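Local coordinates for cell envelope-related transcriptional attenuator domain-containing protein (Eubacterium siraeum, PDB 4OBM), which is of unknown function but, as a LytR-CpsA-Psr family member, probably acts in assembly of the cell envelope, at residues A[25-36]-A[92-102]; A[185-193]-A[209-220]. All coordinates share one frame; numbering follows the deposited sequence.

Overall arrangement
The two contacts come in series along the chain: contact 1 is closed before contact 2 opens. Contact 1 joins strands 24-30 and 94-100, neighbours inside the mixed sheet. Contact 2 packs helix 186-199 against helices 206-210 and 213-220. Their centres lie about 20 Å apart, and their nearest atoms are about 6 Å apart without touching. Strand 24-30 takes part in contact 1, and its Phe24 is touched by Ile216 and Lys212 of contact 2. Helix 102-112, which follows strand 94-100, meets Tyr192 of segment 185-193. The helices of contact 2 are thus packed against the sheet that contact 1 helps to build, farther from the centre of the chain.

Contact 1. Residues A[25-36]-A[92-102]; sequences SVLMTLSADNDK and LSINKYIRFTK
Thr29 and Arg99 lie on the same face of the sheet, and their side chains cross at a slant. Thr29 OG1 lies 3.4 Å from Arg99 CB, with Arg99 CG equally near. The arginine chain leaves with CG anti to its N (chi1 173°) and bends at chi3. Its NH1 then gives a bond to a water in the guanidinium plane, and that water also bonds Lys36 O. Glu79 of helix 70-90 takes both the Arg99 NE salt bridge and the Thr29 OG1 hydrogen bond, so one carboxylate fixes the two side chains. Leu27, Tyr97 and Ile94 share this face; Ile94 CG2 reaches Leu27 CB at 4.1 Å. Strands 24-30 and 94-100 are parallel neighbours within the mixed sheet, joined by Leu27 N to Lys96 O (2.9 Å), Ile98 N to Leu27 O, Thr29 N to Ile98 O and Phe100 N to Thr29 O (2.8 Å). On the other face lie Val26, Met28, Leu30, Ile98 and Phe100. Leu30 CD1 meets Phe100 CB at 3.9 Å. Ile98 CG2 stands 3.6 Å above one face of the Phe100 ring, offset to its rim. The selenium of selenomethionine Met28 comes to the ring edge, 4.4 Å from Phe100 CE2.

Contact 2. Residues A[185-193]-A[209-220]; sequences SSKTLDEYI and YDAKVKAIVYTL
Tyr209 reaches across from helix 206-210 to Ile193, Asp190 and Leu189 of helix 186-199. Tyr209 CB lies 3.7 Å from Ile193 CG1. With CG anti to the Tyr209 N (chi1 168°), the ring points across to helix 186-199, crossing Ile193 obliquely. Tyr209 CD1 meets Ile193 CG1 at 3.5 Å. Ile193 CG2 sits over the ring centre in a CH-pi contact, 3.5 Å from the Tyr209 centroid and only 6° off the normal. Val213 CB covers the opposite face, nearer the rim, so the ring is held between two aliphatic groups. Farther out, Tyr209 CE2 passes 3.3 Å from Asp190 OD1. At the tip, Tyr209 OH donates to Asp190 OD1 at 2.8 Å, arriving from above the carboxylate plane. Tyr209 OH also rests 3.5 Å from Leu189 CB. A leucine in place of Tyr209 would probably leave Asp190 without this donor and Ile193 CG2 without a ring face to rest on. Beside the tyrosine, Leu189 is a knob in a hole made by Tyr209, Ile216, Val217 and Leu220; Leu189 CD1 lies 3.7 Å from Val217 CG2. The axes of helices 186-193 and 213-220 cross at 122° and come no closer than 10.6 Å. Phe181 of helix 164-181 touches Leu189 and Leu220, while Ile216 leans on Phe24 of strand 24-30.

Contact 1. Residues A[25-36]-A[92-102]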
loop_
_atom_site.group_PDB
_atom_site.type_symbol
_atom_site.label_atom_id
_atom_site.label_comp_id
_atom_site.label_asym_id
_atom_site.label_seq_id
_atom_site.Cartn_x
_atom_site.Cartn_y
_atom_site.Cartn_z
ATOM N N SER A 25 -4.278 9.221 -2.404
ATOM C CA SER A 25 -4.299 7.768 -2.469
ATOM C C SER A 25 -3.546 7.299 -3.700
ATOM O O SER A 25 -3.528 7.991 -4.720
ATOM C CB SER A 25 -5.719 7.225 -2.466
ATOM O OG SER A 25 -6.254 7.213 -1.153
ATOM N N VAL A 26 -2.866 6.148 -3.561
ATOM C CA VAL A 26 -2.076 5.471 -4.595
ATOM C C VAL A 26 -2.395 3.994 -4.536
ATOM O O VAL A 26 -2.308 3.376 -3.464
ATOM C CB VAL A 26 -0.534 5.701 -4.470
ATOM C CG1 VAL A 26 0.248 4.929 -5.552
ATOM C CG2 VAL A 26 -0.170 7.189 -4.495
ATOM N N LEU A 27 -2.751 3.419 -5.682
ATOM C CA LEU A 27 -2.954 1.991 -5.782
ATOM C C LEU A 27 -1.615 1.361 -6.090
ATOM O O LEU A 27 -0.992 1.713 -7.077
ATOM C CB LEU A 27 -3.999 1.615 -6.845
ATOM C CG LEU A 27 -4.108 0.117 -7.165
ATOM C CD1 LEU A 27 -4.679 -0.657 -5.992
ATOM C CD2 LEU A 27 -4.928 -0.103 -8.418
HETATM N N MSE A 28 -1.165 0.431 -5.237
HETATM C CA MSE A 28 0.100 -0.248 -5.457
HETATM C C MSE A 28 -0.166 -1.688 -5.733
HETATM O O MSE A 28 -1.022 -2.296 -5.082
HETATM C CB MSE A 28 1.029 -0.051 -4.278
HETATM C CG MSE A 28 1.502 1.398 -4.180
HETATM SE SE MSE A 28 2.610 1.749 -2.686
HETATM C CE MSE A 28 1.737 0.726 -1.215
ATOM N N THR A 29 0.500 -2.214 -6.778
ATOM C CA THR A 29 0.300 -3.590 -7.224
ATOM C C THR A 29 1.660 -4.249 -7.466
ATOM O O THR A 29 2.650 -3.558 -7.692
ATOM C CB THR A 29 -0.613 -3.652 -8.485
ATOM O OG1 THR A 29 0.129 -3.312 -9.656
ATOM C CG2 THR A 29 -1.862 -2.776 -8.378
ATOM N N LEU A 30 1.697 -5.573 -7.424
ATOM C CA LEU A 30 2.929 -6.303 -7.623
ATOM C C LEU A 30 2.708 -7.471 -8.563
ATOM O O LEU A 30 1.774 -8.251 -8.382
ATOM C CB LEU A 30 3.490 -6.789 -6.265
ATOM C CG LEU A 30 4.672 -7.773 -6.305
ATOM C CD1 LEU A 30 5.947 -7.111 -6.867
ATOM C CD2 LEU A 30 4.906 -8.391 -4.961
ATOM N N SER A 31 3.607 -7.565 -9.554
ATOM C CA SER A 31 3.650 -8.616 -10.562
ATOM C C SER A 31 4.988 -9.322 -10.454
ATOM O O SER A 31 5.910 -8.752 -9.901
ATOM C CB SER A 31 3.461 -8.011 -11.952
ATOM O OG SER A 31 3.540 -8.993 -12.971
ATOM N N ALA A 32 5.111 -10.550 -10.993
ATOM C CA ALA A 32 6.386 -11.257 -10.938
ATOM C C ALA A 32 7.402 -10.540 -11.848
ATOM O O ALA A 32 8.576 -10.416 -11.500
ATOM C CB ALA A 32 6.196 -12.709 -11.366
ATOM N N ASP A 33 6.910 -10.011 -12.982
ATOM C CA ASP A 33 7.669 -9.323 -14.025
ATOM C C ASP A 33 6.721 -8.475 -14.900
ATOM O O ASP A 33 5.513 -8.499 -14.668
ATOM C CB ASP A 33 8.436 -10.365 -14.877
ATOM C CG ASP A 33 7.576 -11.479 -15.451
ATOM O OD1 ASP A 33 6.474 -11.180 -15.970
ATOM O OD2 ASP A 33 8.023 -12.643 -15.421
ATOM N N ASN A 34 7.249 -7.773 -15.927
ATOM C CA ASN A 34 6.477 -6.875 -16.814
ATOM C C ASN A 34 5.472 -7.584 -17.784
ATOM O O ASN A 34 4.658 -6.913 -18.428
ATOM C CB ASN A 34 7.425 -6.013 -17.633
ATOM C CG ASN A 34 8.218 -5.003 -16.835
ATOM O OD1 ASN A 34 9.437 -4.893 -16.989
ATOM N ND2 ASN A 34 7.542 -4.185 -16.028
ATOM N N ASP A 35 5.527 -8.906 -17.888
ATOM C CA ASP A 35 4.623 -9.633 -18.766
ATOM C C ASP A 35 3.361 -10.101 -18.050
ATOM O O ASP A 35 2.304 -10.176 -18.676
ATOM C CB ASP A 35 5.341 -10.841 -19.373
ATOM C CG ASP A 35 6.587 -10.491 -20.171
ATOM O OD1 ASP A 35 6.552 -9.481 -20.927
ATOM O OD2 ASP A 35 7.563 -11.268 -20.106
ATOM N N LYS A 36 3.466 -10.403 -16.751
ATOM C CA LYS A 36 2.388 -10.968 -15.946
ATOM C C LYS A 36 1.484 -9.934 -15.289
ATOM O O LYS A 36 1.884 -8.803 -15.016
ATOM C CB LYS A 36 2.955 -11.899 -14.858
ATOM C CG LYS A 36 3.429 -13.224 -15.405
ATOM C CD LYS A 36 4.603 -13.767 -14.633
ATOM C CE LYS A 36 5.248 -14.941 -15.333
ATOM N NZ LYS A 36 5.843 -14.586 -16.667
ATOM N N LEU A 92 -12.818 7.367 -1.739
ATOM C CA LEU A 92 -11.479 7.865 -2.016
ATOM C C LEU A 92 -11.409 8.380 -3.426
ATOM O O LEU A 92 -12.251 8.017 -4.251
ATOM C CB LEU A 92 -10.418 6.754 -1.829
ATOM C CG LEU A 92 -10.143 6.214 -0.414
ATOM C CD1 LEU A 92 -9.231 5.007 -0.479
ATOM C CD2 LEU A 92 -9.527 7.281 0.484
ATOM N N SER A 93 -10.379 9.193 -3.714
ATOM C CA SER A 93 -10.085 9.757 -5.027
ATOM C C SER A 93 -8.734 9.169 -5.505
ATOM O O SER A 93 -7.701 9.838 -5.410
ATOM C CB SER A 93 -10.060 11.283 -4.932
ATOM O OG SER A 93 -9.639 11.888 -6.141
ATOM N N ILE A 94 -8.742 7.893 -5.960
ATOM C CA ILE A 94 -7.541 7.140 -6.397
ATOM C C ILE A 94 -7.378 7.226 -7.911
ATOM O O ILE A 94 -8.178 6.656 -8.647
ATOM C CB ILE A 94 -7.579 5.640 -5.926
ATOM C CG1 ILE A 94 -8.163 5.489 -4.498
ATOM C CG2 ILE A 94 -6.192 4.969 -6.051
ATOM C CD1 ILE A 94 -8.791 4.150 -4.177
ATOM N N ASN A 95 -6.346 7.930 -8.375
ATOM C CA ASN A 95 -6.060 8.102 -9.805
ATOM C C ASN A 95 -4.668 7.565 -10.132
ATOM O O ASN A 95 -4.419 7.126 -11.257
ATOM C CB ASN A 95 -6.142 9.594 -10.212
ATOM C CG ASN A 95 -7.317 10.383 -9.661
ATOM O OD1 ASN A 95 -7.145 11.444 -9.046
ATOM N ND2 ASN A 95 -8.542 9.921 -9.907
ATOM N N LYS A 96 -3.744 7.649 -9.149
ATOM C CA LYS A 96 -2.359 7.245 -9.330
ATOM C C LYS A 96 -2.097 5.841 -8.845
ATOM O O LYS A 96 -2.734 5.335 -7.907
ATOM C CB LYS A 96 -1.386 8.236 -8.671
ATOM C CG LYS A 96 -1.432 9.665 -9.234
ATOM C CD LYS A 96 -1.335 9.737 -10.773
ATOM C CE LYS A 96 -1.432 11.166 -11.253
ATOM N NZ LYS A 96 -1.051 11.294 -12.676
ATOM N N TYR A 97 -1.179 5.183 -9.543
ATOM C CA TYR A 97 -0.819 3.811 -9.214
ATOM C C TYR A 97 0.654 3.557 -9.457
ATOM O O TYR A 97 1.275 4.285 -10.234
ATOM C CB TYR A 97 -1.663 2.817 -10.048
ATOM C CG TYR A 97 -1.449 2.924 -11.542
ATOM C CD1 TYR A 97 -0.392 2.261 -12.168
ATOM C CD2 TYR A 97 -2.332 3.644 -12.340
ATOM C CE1 TYR A 97 -0.168 2.390 -13.535
ATOM C CE2 TYR A 97 -2.140 3.748 -13.714
ATOM C CZ TYR A 97 -1.063 3.110 -14.310
ATOM O OH TYR A 97 -0.886 3.225 -15.667
ATOM N N ILE A 98 1.187 2.484 -8.843
ATOM C CA ILE A 98 2.540 1.978 -9.081
ATOM C C ILE A 98 2.445 0.463 -9.271
ATOM O O ILE A 98 2.012 -0.233 -8.357
ATOM C CB ILE A 98 3.612 2.326 -7.984
ATOM C CG1 ILE A 98 3.660 3.836 -7.640
ATOM C CG2 ILE A 98 5.018 1.789 -8.405
ATOM C CD1 ILE A 98 4.343 4.124 -6.321
ATOM N N ARG A 99 2.850 -0.052 -10.423
ATOM C CA ARG A 99 2.900 -1.502 -10.577
ATOM C C ARG A 99 4.342 -1.908 -10.450
ATOM O O ARG A 99 5.165 -1.562 -11.305
ATOM C CB ARG A 99 2.286 -2.014 -11.898
ATOM C CG ARG A 99 2.527 -3.525 -12.086
ATOM C CD ARG A 99 2.248 -3.996 -13.496
ATOM N NE ARG A 99 0.849 -3.769 -13.819
ATOM C CZ ARG A 99 0.221 -4.256 -14.875
ATOM N NH1 ARG A 99 0.868 -5.035 -15.741
ATOM N NH2 ARG A 99 -1.054 -3.977 -15.076
ATOM N N PHE A 100 4.653 -2.601 -9.355
ATOM C CA PHE A 100 5.991 -3.108 -9.094
ATOM C C PHE A 100 6.157 -4.446 -9.753
ATOM O O PHE A 100 5.166 -5.103 -10.045
ATOM C CB PHE A 100 6.226 -3.266 -7.575
ATOM C CG PHE A 100 6.345 -1.975 -6.808
ATOM C CD1 PHE A 100 7.541 -1.262 -6.794
ATOM C CD2 PHE A 100 5.272 -1.488 -6.065
ATOM C CE1 PHE A 100 7.647 -0.062 -6.093
ATOM C CE2 PHE A 100 5.383 -0.289 -5.356
ATOM C CZ PHE A 100 6.570 0.412 -5.371
ATOM N N THR A 101 7.408 -4.868 -9.950
ATOM C CA THR A 101 7.734 -6.222 -10.384
ATOM C C THR A 101 8.581 -6.835 -9.265
ATOM O O THR A 101 8.965 -6.112 -8.328
ATOM C CB THR A 101 8.450 -6.235 -11.726
ATOM O OG1 THR A 101 9.722 -5.617 -11.528
ATOM C CG2 THR A 101 7.630 -5.560 -12.861
ATOM N N LYS A 102 8.941 -8.132 -9.372
ATOM C CA LYS A 102 9.811 -8.719 -8.343
ATOM C C LYS A 102 11.090 -7.887 -8.234
ATOM O O LYS A 102 11.519 -7.543 -7.132
ATOM C CB LYS A 102 10.133 -10.198 -8.645
ATOM C CG LYS A 102 11.240 -10.783 -7.785
ATOM C CD LYS A 102 11.419 -12.237 -8.029
ATOM C CE LYS A 102 12.559 -12.785 -7.192
ATOM N NZ LYS A 102 12.621 -14.269 -7.272
HETATM O O HOH W 1 -4.631 9.164 -6.697
HETATM O O HOH W 2 -5.802 10.972 -4.173
HETATM O O HOH W 3 3.295 -6.428 -15.668
#

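Contact 2. Residues A[185-193]-A[209-220]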
loop_
_atom_site.group_PDB
_atom_site.type_symbol
_atom_site.label_atom_id
_atom_site.label_comp_id
_atom_site.label_asym_id
_atom_site.label_seq_id
_atom_site.Cartn_x
_atom_site.Cartn_y
_atom_site.Cartn_z
ATOM N N SER A 185 14.604 12.824 4.991
ATOM C CA SER A 185 14.618 14.167 4.403
ATOM C C SER A 185 13.996 14.159 3.007
ATOM O O SER A 185 13.800 13.085 2.424
ATOM C CB SER A 185 16.048 14.697 4.329
ATOM O OG SER A 185 16.840 13.939 3.428
ATOM N N SER A 186 13.707 15.359 2.465
ATOM C CA SER A 186 13.186 15.496 1.108
ATOM C C SER A 186 14.273 15.069 0.095
ATOM O O SER A 186 13.932 14.499 -0.931
ATOM C CB SER A 186 12.694 16.915 0.840
ATOM O OG SER A 186 13.755 17.851 0.905
ATOM N N LYS A 187 15.567 15.275 0.434
ATOM C CA LYS A 187 16.731 14.880 -0.379
ATOM C C LYS A 187 16.758 13.352 -0.561
ATOM O O LYS A 187 16.966 12.875 -1.683
ATOM C CB LYS A 187 18.038 15.381 0.274
ATOM C CG LYS A 187 19.275 15.235 -0.604
ATOM C CD LYS A 187 20.488 15.925 0.003
ATOM C CE LYS A 187 21.591 16.074 -1.018
ATOM N NZ LYS A 187 21.850 17.502 -1.368
ATOM N N THR A 188 16.547 12.596 0.543
ATOM C CA THR A 188 16.482 11.130 0.555
ATOM C C THR A 188 15.240 10.672 -0.223
ATOM O O THR A 188 15.356 9.850 -1.133
ATOM C CB THR A 188 16.476 10.619 2.002
ATOM O OG1 THR A 188 17.721 10.943 2.629
ATOM C CG2 THR A 188 16.259 9.132 2.094
ATOM N N LEU A 189 14.062 11.238 0.111
ATOM C CA LEU A 189 12.804 10.944 -0.574
ATOM C C LEU A 189 12.893 11.243 -2.075
ATOM O O LEU A 189 12.184 10.589 -2.855
ATOM C CB LEU A 189 11.643 11.742 0.044
ATOM C CG LEU A 189 11.053 11.226 1.350
ATOM C CD1 LEU A 189 9.966 12.163 1.838
ATOM C CD2 LEU A 189 10.490 9.804 1.200
ATOM N N ASP A 190 13.757 12.227 -2.476
ATOM C CA ASP A 190 13.996 12.591 -3.882
ATOM C C ASP A 190 14.657 11.440 -4.628
ATOM O O ASP A 190 14.426 11.297 -5.827
ATOM C CB ASP A 190 14.868 13.853 -4.025
ATOM C CG ASP A 190 14.187 15.176 -3.751
ATOM O OD1 ASP A 190 12.938 15.246 -3.865
ATOM O OD2 ASP A 190 14.893 16.135 -3.398
ATOM N N GLU A 191 15.496 10.631 -3.921
ATOM C CA GLU A 191 16.133 9.448 -4.513
ATOM C C GLU A 191 15.084 8.348 -4.705
ATOM O O GLU A 191 15.146 7.610 -5.677
ATOM C CB GLU A 191 17.283 8.901 -3.644
ATOM C CG GLU A 191 18.406 9.874 -3.306
ATOM C CD GLU A 191 19.191 9.580 -2.032
ATOM O OE1 GLU A 191 18.948 8.527 -1.393
ATOM O OE2 GLU A 191 20.038 10.425 -1.659
ATOM N N TYR A 192 14.136 8.225 -3.771
ATOM C CA TYR A 192 13.126 7.168 -3.859
ATOM C C TYR A 192 12.182 7.446 -5.032
ATOM O O TYR A 192 12.020 6.586 -5.890
ATOM C CB TYR A 192 12.360 6.984 -2.529
ATOM C CG TYR A 192 13.225 6.729 -1.302
ATOM C CD1 TYR A 192 14.497 6.172 -1.418
ATOM C CD2 TYR A 192 12.757 7.012 -0.029
ATOM C CE1 TYR A 192 15.311 5.988 -0.304
ATOM C CE2 TYR A 192 13.549 6.797 1.098
ATOM C CZ TYR A 192 14.817 6.257 0.957
ATOM O OH TYR A 192 15.584 6.004 2.076
ATOM N N ILE A 193 11.653 8.672 -5.115
ATOM C CA ILE A 193 10.759 9.085 -6.184
ATOM C C ILE A 193 11.456 9.100 -7.552
ATOM O O ILE A 193 10.798 8.803 -8.555
ATOM C CB ILE A 193 10.049 10.431 -5.884
ATOM C CG1 ILE A 193 8.712 10.513 -6.652
ATOM C CG2 ILE A 193 10.933 11.645 -6.136
ATOM C CD1 ILE A 193 7.650 9.474 -6.191
ATOM N N TYR A 209 4.417 14.392 -7.057
ATOM C CA TYR A 209 5.319 14.305 -5.912
ATOM C C TYR A 209 5.630 15.713 -5.341
ATOM O O TYR A 209 5.535 15.881 -4.124
ATOM C CB TYR A 209 6.623 13.566 -6.295
ATOM C CG TYR A 209 7.734 13.686 -5.268
ATOM C CD1 TYR A 209 7.799 12.824 -4.174
ATOM C CD2 TYR A 209 8.757 14.622 -5.424
ATOM C CE1 TYR A 209 8.845 12.901 -3.254
ATOM C CE2 TYR A 209 9.793 14.721 -4.500
ATOM C CZ TYR A 209 9.847 13.842 -3.431
ATOM O OH TYR A 209 10.878 13.935 -2.527
ATOM N N ASP A 210 5.992 16.706 -6.214
ATOM C CA ASP A 210 6.356 18.077 -5.834
ATOM C C ASP A 210 5.239 18.846 -5.107
ATOM O O ASP A 210 5.520 19.806 -4.386
ATOM C CB ASP A 210 6.771 18.888 -7.068
ATOM C CG ASP A 210 8.067 18.448 -7.729
ATOM O OD1 ASP A 210 8.708 17.483 -7.222
ATOM O OD2 ASP A 210 8.437 19.047 -8.752
ATOM N N ALA A 211 3.990 18.459 -5.335
ATOM C CA ALA A 211 2.839 19.099 -4.721
ATOM C C ALA A 211 2.530 18.482 -3.346
ATOM O O ALA A 211 1.811 19.102 -2.546
ATOM C CB ALA A 211 1.634 18.976 -5.648
ATOM N N LYS A 212 3.114 17.293 -3.053
ATOM C CA LYS A 212 2.832 16.531 -1.824
ATOM C C LYS A 212 4.012 16.361 -0.880
ATOM O O LYS A 212 3.779 16.290 0.324
ATOM C CB LYS A 212 2.274 15.129 -2.170
ATOM C CG LYS A 212 0.969 15.134 -2.978
ATOM C CD LYS A 212 -0.274 15.547 -2.183
ATOM C CE LYS A 212 -1.151 16.482 -2.977
ATOM N NZ LYS A 212 -2.576 16.077 -2.956
ATOM N N VAL A 213 5.260 16.294 -1.396
ATOM C CA VAL A 213 6.491 16.094 -0.602
ATOM C C VAL A 213 6.552 16.996 0.684
ATOM O O VAL A 213 6.958 16.495 1.730
ATOM C CB VAL A 213 7.791 16.209 -1.446
ATOM C CG1 VAL A 213 7.992 17.614 -2.041
ATOM C CG2 VAL A 213 9.003 15.765 -0.639
ATOM N N LYS A 214 6.107 18.269 0.626
ATOM C CA LYS A 214 6.121 19.146 1.813
ATOM C C LYS A 214 5.308 18.535 2.948
ATOM O O LYS A 214 5.803 18.497 4.066
ATOM C CB LYS A 214 5.627 20.570 1.510
ATOM C CG LYS A 214 6.675 21.426 0.812
ATOM C CD LYS A 214 6.248 22.882 0.699
ATOM C CE LYS A 214 6.929 23.591 -0.448
ATOM N NZ LYS A 214 8.398 23.713 -0.252
ATOM N N ALA A 215 4.097 18.024 2.657
ATOM C CA ALA A 215 3.245 17.352 3.658
ATOM C C ALA A 215 3.846 16.013 4.113
ATOM O O ALA A 215 3.788 15.705 5.301
ATOM C CB ALA A 215 1.855 17.115 3.096
ATOM N N ILE A 216 4.402 15.210 3.159
ATOM C CA ILE A 216 5.032 13.916 3.452
ATOM C C ILE A 216 6.188 14.135 4.450
ATOM O O ILE A 216 6.163 13.540 5.524
ATOM C CB ILE A 216 5.493 13.176 2.157
ATOM C CG1 ILE A 216 4.308 12.891 1.214
ATOM C CG2 ILE A 216 6.252 11.882 2.499
ATOM C CD1 ILE A 216 4.688 12.480 -0.242
ATOM N N VAL A 217 7.149 15.023 4.134
ATOM C CA VAL A 217 8.306 15.315 4.989
ATOM C C VAL A 217 7.822 15.842 6.346
ATOM O O VAL A 217 8.348 15.396 7.371
ATOM C CB VAL A 217 9.314 16.269 4.307
ATOM C CG1 VAL A 217 10.426 16.715 5.266
ATOM C CG2 VAL A 217 9.915 15.626 3.057
ATOM N N TYR A 218 6.782 16.712 6.363
ATOM C CA TYR A 218 6.209 17.213 7.601
ATOM C C TYR A 218 5.777 16.061 8.493
ATOM O O TYR A 218 6.171 16.038 9.654
ATOM C CB TYR A 218 5.015 18.164 7.359
ATOM C CG TYR A 218 4.307 18.572 8.640
ATOM C CD1 TYR A 218 3.351 17.748 9.227
ATOM C CD2 TYR A 218 4.591 19.780 9.262
ATOM C CE1 TYR A 218 2.744 18.088 10.434
ATOM C CE2 TYR A 218 3.974 20.140 10.462
ATOM C CZ TYR A 218 3.042 19.295 11.037
ATOM O OH TYR A 218 2.405 19.645 12.200
ATOM N N THR A 219 4.929 15.142 7.965
ATOM C CA THR A 219 4.355 13.987 8.678
ATOM C C THR A 219 5.439 13.039 9.220
ATOM O O THR A 219 5.295 12.536 10.340
ATOM C CB THR A 219 3.348 13.259 7.756
ATOM O OG1 THR A 219 2.133 14.006 7.756
ATOM C CG2 THR A 219 3.043 11.829 8.193
ATOM N N LEU A 220 6.485 12.778 8.428
ATOM C CA LEU A 220 7.568 11.866 8.808
ATOM C C LEU A 220 8.579 12.520 9.774
ATOM O O LEU A 220 9.300 11.801 10.467
ATOM C CB LEU A 220 8.305 11.344 7.560
ATOM C CG LEU A 220 7.490 10.597 6.515
ATOM C CD1 LEU A 220 8.316 10.406 5.252
ATOM C CD2 LEU A 220 6.983 9.253 7.048
#